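Local coordinates for adenylyltransferase thiF (Escherichia coli, PDB 1ZUD) that catalyses the ATP-dependent adenylation of the C-terminal glycine carboxyl group of the sulfur carrier protein ThiS in thiamine biosynthesis, at the interface of chains A and B. Residues are numbered along the deposited sequence; one frame, centred on the assembly and turned at random. Chains: chain A/B, Adenylyltransferase thiF.

Contact 1 and contact 2 are neighbouring patches of one two-fold interface, with the centres of their C-alpha atoms about 8 Å apart. Both are built on helix 191-210 of each chain, and they share A:Leu203 and B:Pro192. Contact 1 takes in the later turns of the chain A helix and includes a lysine bond to a backbone carbonyl; contact 2 moves toward the helix-helix crossing, where the packing is mainly apolar. ThiF is a homodimer, and the symmetry repeats both patches with the chains exchanged, so the helix pair probably contributes to holding the dimer together on both sides of the two-fold axis.

Contact 1: the interface of chains A and B. Residues chain A 15, 203, 206-207; chain B 154, 190, 192-193, 224.
A:Leu203 and B:Pro192 bring two copies of helix 191-210 together roughly antiparallel, their CA atoms 5.4 Å apart, while B:Val190 sits in extended backbone just ahead of its helix. This is part of the homodimer interface of an adenylating enzyme of the HesA/MoeB/ThiF family. A:Leu203 is the wedge of the patch. Its CG lies opposite the backbone N (chi1 172°), which spreads the two methyls toward chain B: CD1 reaches both CG1 of B:Val190 and CG2 of B:Val193, 3.8 Å from each, and CD2 points toward B:Gly224. The leucine meets B:Val190 at about a right angle and B:Val193 more slantwise, while its CB rests against CB of B:Pro192. One turn further on, A:Ile206 reaches head-on toward B:Pro192, its CD1 3.6 Å from CG of that residue and nearly as close to CD. The two branches of B:Val190 divide the work: CG1 goes to A:Leu203, and CG2 meets CD1 of A:Leu15, again 3.6 Å away. That same CG2 sits over the centre of the B:Phe154 ring, 3.5 Å above its plane, so the valine braces the phenyl group from within its own chain. A:Lys207 passes B:Phe154 in the opposite direction, its CG 4.0 Å from the ring's CE1. A bend at chi3 then carries the amine toward the carbonyl of B:Gly224, where NZ donates a 2.9 Å hydrogen bond to O. The C=O...N angle is 155°, and the amine stands 16° from the carbonyl plane. With an alanine in place of A:Lys207, the carbonyl of B:Gly224 would probably lose this donor and CE1 of B:Phe154 its aliphatic neighbour.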
ATOM      1  N   LEU A  15       8.443  18.836   2.010  1.00 22.62           N
ATOM      2  CA  LEU A  15       9.491  17.787   1.900  1.00 26.72           C
ATOM      3  C   LEU A  15      10.678  18.267   1.076  1.00 26.63           C
ATOM      4  O   LEU A  15      10.524  18.677  -0.088  1.00 20.95           O
ATOM      5  CB  LEU A  15       8.915  16.524   1.282  1.00 25.37           C
ATOM      6  CG  LEU A  15       7.842  15.931   2.181  1.00 29.99           C
ATOM      7  CD1 LEU A  15       7.087  14.870   1.393  1.00 32.83           C
ATOM      8  CD2 LEU A  15       8.487  15.332   3.466  1.00 27.75           C
ATOM      9  N   LEU A 203       2.703   6.414  -6.319  1.00 18.81           N
ATOM     10  CA  LEU A 203       3.920   6.776  -5.618  1.00 12.75           C
ATOM     11  C   LEU A 203       5.131   6.671  -6.563  1.00 17.48           C
ATOM     12  O   LEU A 203       6.009   7.542  -6.560  1.00 17.69           O
ATOM     13  CB  LEU A 203       4.123   5.825  -4.411  1.00 17.16           C
ATOM     14  CG  LEU A 203       5.479   5.980  -3.689  1.00 22.51           C
ATOM     15  CD1 LEU A 203       5.616   7.422  -3.111  1.00 20.64           C
ATOM     16  CD2 LEU A 203       5.560   4.981  -2.537  1.00 22.11           C
ATOM     17  N   ILE A 206       5.285   9.685  -8.914  1.00 18.53           N
ATOM     18  CA  ILE A 206       5.692  10.940  -8.299  1.00 20.13           C
ATOM     19  C   ILE A 206       7.182  11.010  -8.144  1.00 19.57           C
ATOM     20  O   ILE A 206       7.799  12.053  -8.365  1.00 20.68           O
ATOM     21  CB  ILE A 206       4.972  11.141  -6.910  1.00 23.96           C
ATOM     22  CG1 ILE A 206       3.487  11.443  -7.165  1.00 22.17           C
ATOM     23  CG2 ILE A 206       5.702  12.215  -6.034  1.00 22.70           C
ATOM     24  CD1 ILE A 206       2.560  11.268  -5.916  1.00 26.19           C
ATOM     25  N   LYS A 207       7.780   9.896  -7.740  1.00 17.19           N
ATOM     26  CA  LYS A 207       9.210   9.865  -7.556  1.00 19.32           C
ATOM     27  C   LYS A 207       9.964  10.040  -8.895  1.00 20.48           C
ATOM     28  O   LYS A 207      10.948  10.775  -8.995  1.00 20.15           O
ATOM     29  CB  LYS A 207       9.604   8.507  -6.925  1.00 15.42           C
ATOM     30  CG  LYS A 207       9.229   8.458  -5.443  1.00 20.97           C
ATOM     31  CD  LYS A 207       9.902   7.200  -4.779  1.00 20.60           C
ATOM     32  CE  LYS A 207       9.124   5.973  -5.172  1.00 22.62           C
ATOM     33  NZ  LYS A 207       9.920   4.762  -4.804  1.00 25.77           N
TER
ATOM     34  N   PHE B 154       8.334   9.878   3.594  1.00 22.39           N
ATOM     35  CA  PHE B 154       8.140   8.716   2.743  1.00 23.05           C
ATOM     36  C   PHE B 154       7.973   7.438   3.598  1.00 22.57           C
ATOM     37  O   PHE B 154       7.989   6.328   3.065  1.00 25.12           O
ATOM     38  CB  PHE B 154       9.357   8.524   1.814  1.00 22.40           C
ATOM     39  CG  PHE B 154       9.382   9.478   0.635  1.00 28.54           C
ATOM     40  CD1 PHE B 154       8.880   9.088  -0.606  1.00 32.78           C
ATOM     41  CD2 PHE B 154       9.900  10.766   0.782  1.00 34.21           C
ATOM     42  CE1 PHE B 154       8.899   9.986  -1.718  1.00 36.51           C
ATOM     43  CE2 PHE B 154       9.924  11.672  -0.315  1.00 34.64           C
ATOM     44  CZ  PHE B 154       9.428  11.277  -1.550  1.00 29.18           C
ATOM     45  N   VAL B 190       4.015  12.428   1.614  1.00 24.30           N
ATOM     46  CA  VAL B 190       3.662  12.056   0.246  1.00 24.58           C
ATOM     47  C   VAL B 190       2.286  11.386   0.306  1.00 27.70           C
ATOM     48  O   VAL B 190       2.040  10.470   1.118  1.00 21.85           O
ATOM     49  CB  VAL B 190       4.741  11.095  -0.317  1.00 30.14           C
ATOM     50  CG1 VAL B 190       4.407  10.703  -1.741  1.00 29.41           C
ATOM     51  CG2 VAL B 190       6.118  11.799  -0.264  1.00 28.19           C
ATOM     52  N   PRO B 192       0.438   9.247  -1.618  1.00 21.82           N
ATOM     53  CA  PRO B 192       0.314   7.793  -1.732  1.00 20.17           C
ATOM     54  C   PRO B 192       1.013   7.025  -0.624  1.00 20.21           C
ATOM     55  O   PRO B 192       0.733   5.875  -0.440  1.00 19.48           O
ATOM     56  CB  PRO B 192       0.944   7.477  -3.096  1.00 23.70           C
ATOM     57  CG  PRO B 192       0.935   8.784  -3.860  1.00 26.04           C
ATOM     58  CD  PRO B 192       1.052   9.860  -2.822  1.00 22.05           C
ATOM     59  N   VAL B 193       1.937   7.617   0.098  1.00 17.77           N
ATOM     60  CA  VAL B 193       2.528   6.825   1.198  1.00 19.99           C
ATOM     61  C   VAL B 193       1.510   6.708   2.353  1.00 20.90           C
ATOM     62  O   VAL B 193       1.250   5.619   2.880  1.00 20.21           O
ATOM     63  CB  VAL B 193       3.840   7.467   1.723  1.00 22.29           C
ATOM     64  CG1 VAL B 193       4.334   6.675   2.969  1.00 23.77           C
ATOM     65  CG2 VAL B 193       4.911   7.447   0.606  1.00 20.43           C
ATOM     66  N   GLY B 224       9.051   4.340   1.571  1.00 22.46           N
ATOM     67  CA  GLY B 224       8.539   4.602   0.230  1.00 25.31           C
ATOM     68  C   GLY B 224       9.586   5.066  -0.756  1.00 30.09           C
ATOM     69  O   GLY B 224       9.324   5.099  -1.963  1.00 31.12           O
TER

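Contact 2: the interface of chains A and B. Residues chain A 196, 199-200, 203; chain B 192, 195-196, 222.
A:Thr199 and B:Val196 make the tight part of this contact, where the paired 191-210 helices of the ThiF dimer come together. The threonine methyl does the touching: with OG1 turned beside its own backbone N (chi1 -57°), CG2 is directed into chain B and presses on CG1 of B:Val196 at 3.5 Å, closer than ordinary carbon packing. The same methyl also lies 3.6 Å from CA of B:Pro192 and near that residue's carbonyl oxygen, so the first turn of the partner helix closes over it. B:Val196 gives up more surface to the partner than the other residues here, 53 Å². Its CG1 is wedged between the threonine and A:Leu200, whose side chain crosses it at about a right angle and brings its CD2 to 3.8 Å from CG1 of B:Val196.

Packing eases to either side of this core. Toward A:Val196 the spacing widens, and the carbonyl O of that residue is 4.3 Å from CG1 of B:Val196; B:Gly195 loses little surface to the partner. On the other flank B:Phe222, near the end of strand 218-223, reaches in with the far end of its ring. A:Leu200 slides past it in the opposite direction, and A:Leu203 comes from the opposing side. Atom CZ of B:Phe222 thus has two leucine methyls against it, CD2 of A:Leu200 at 3.8 Å and CD2 of A:Leu203 at 3.9 Å.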
ATOM      1  N   VAL A 196      -4.041  -0.946  -2.947  1.00 21.04           N
ATOM      2  CA  VAL A 196      -2.673  -0.691  -2.547  1.00 18.18           C
ATOM      3  C   VAL A 196      -1.760  -0.706  -3.755  1.00 19.83           C
ATOM      4  O   VAL A 196      -0.843   0.124  -3.832  1.00 17.91           O
ATOM      5  CB  VAL A 196      -2.145  -1.727  -1.478  0.50 20.79           C
ATOM      6  CG1 VAL A 196      -2.892  -2.977  -1.566  0.50 20.93           C
ATOM      7  CG2 VAL A 196      -0.645  -2.028  -1.690  0.50 16.60           C
ATOM      8  N   THR A 199      -2.197   2.586  -5.765  1.00 17.98           N
ATOM      9  CA  THR A 199      -1.647   3.712  -5.003  1.00 20.73           C
ATOM     10  C   THR A 199      -0.133   3.689  -5.089  1.00 20.73           C
ATOM     11  O   THR A 199       0.508   4.744  -5.196  1.00 20.62           O
ATOM     12  CB  THR A 199      -2.108   3.668  -3.524  1.00 19.70           C
ATOM     13  OG1 THR A 199      -3.540   3.672  -3.494  1.00 21.41           O
ATOM     14  CG2 THR A 199      -1.597   4.882  -2.755  1.00 20.44           C
ATOM     15  N   LEU A 200       0.454   2.491  -5.050  1.00 21.37           N
ATOM     16  CA  LEU A 200       1.909   2.389  -5.180  1.00 18.48           C
ATOM     17  C   LEU A 200       2.350   2.795  -6.597  1.00 20.44           C
ATOM     18  O   LEU A 200       3.451   3.290  -6.799  1.00 20.01           O
ATOM     19  CB  LEU A 200       2.361   0.967  -4.858  1.00 17.70           C
ATOM     20  CG  LEU A 200       2.308   0.744  -3.316  1.00 18.17           C
ATOM     21  CD1 LEU A 200       2.481  -0.755  -3.023  1.00 26.72           C
ATOM     22  CD2 LEU A 200       3.440   1.514  -2.655  1.00 17.67           C
ATOM     23  N   LEU A 203       2.703   6.414  -6.319  1.00 18.81           N
ATOM     24  CA  LEU A 203       3.920   6.776  -5.618  1.00 12.75           C
ATOM     25  C   LEU A 203       5.131   6.671  -6.563  1.00 17.48           C
ATOM     26  O   LEU A 203       6.009   7.542  -6.560  1.00 17.69           O
ATOM     27  CB  LEU A 203       4.123   5.825  -4.411  1.00 17.16           C
ATOM     28  CG  LEU A 203       5.479   5.980  -3.689  1.00 22.51           C
ATOM     29  CD1 LEU A 203       5.616   7.422  -3.111  1.00 20.64           C
ATOM     30  CD2 LEU A 203       5.560   4.981  -2.537  1.00 22.11           C
TER
ATOM     31  N   PRO B 192       0.438   9.247  -1.618  1.00 21.82           N
ATOM     32  CA  PRO B 192       0.314   7.793  -1.732  1.00 20.17           C
ATOM     33  C   PRO B 192       1.013   7.025  -0.624  1.00 20.21           C
ATOM     34  O   PRO B 192       0.733   5.875  -0.440  1.00 19.48           O
ATOM     35  CB  PRO B 192       0.944   7.477  -3.096  1.00 23.70           C
ATOM     36  CG  PRO B 192       0.935   8.784  -3.860  1.00 26.04           C
ATOM     37  CD  PRO B 192       1.052   9.860  -2.822  1.00 22.05           C
ATOM     38  N   GLY B 195      -1.546   7.108   2.035  1.00 19.57           N
ATOM     39  CA  GLY B 195      -2.665   6.388   1.421  1.00 21.45           C
ATOM     40  C   GLY B 195      -2.447   4.866   1.451  1.00 21.72           C
ATOM     41  O   GLY B 195      -3.398   4.121   1.754  1.00 24.05           O
ATOM     42  N   VAL B 196      -1.237   4.399   1.149  1.00 17.13           N
ATOM     43  CA  VAL B 196      -1.065   2.970   1.179  1.00 21.34           C
ATOM     44  C   VAL B 196      -1.232   2.409   2.602  1.00 18.21           C
ATOM     45  O   VAL B 196      -1.833   1.343   2.767  1.00 19.70           O
ATOM     46  CB  VAL B 196       0.294   2.455   0.622  1.00 28.06           C
ATOM     47  CG1 VAL B 196       0.460   2.882  -0.819  1.00 35.88           C
ATOM     48  CG2 VAL B 196       1.431   2.867   1.461  1.00 38.68           C
ATOM     49  N   PHE B 222       7.422   0.674   6.354  1.00 21.23           N
ATOM     50  CA  PHE B 222       7.550   0.913   4.914  1.00 20.21           C
ATOM     51  C   PHE B 222       8.477   2.106   4.657  1.00 14.66           C
ATOM     52  O   PHE B 222       8.316   3.152   5.269  1.00 16.90           O
ATOM     53  CB  PHE B 222       6.131   1.188   4.333  1.00 18.26           C
ATOM     54  CG  PHE B 222       6.123   1.508   2.835  1.00 19.40           C
ATOM     55  CD1 PHE B 222       6.800   0.698   1.937  1.00 21.47           C
ATOM     56  CD2 PHE B 222       5.411   2.596   2.356  1.00 25.66           C
ATOM     57  CE1 PHE B 222       6.794   0.944   0.553  1.00 25.33           C
ATOM     58  CE2 PHE B 222       5.375   2.878   0.951  1.00 22.35           C
ATOM     59  CZ  PHE B 222       6.061   2.056   0.060  1.00 23.84           C
TER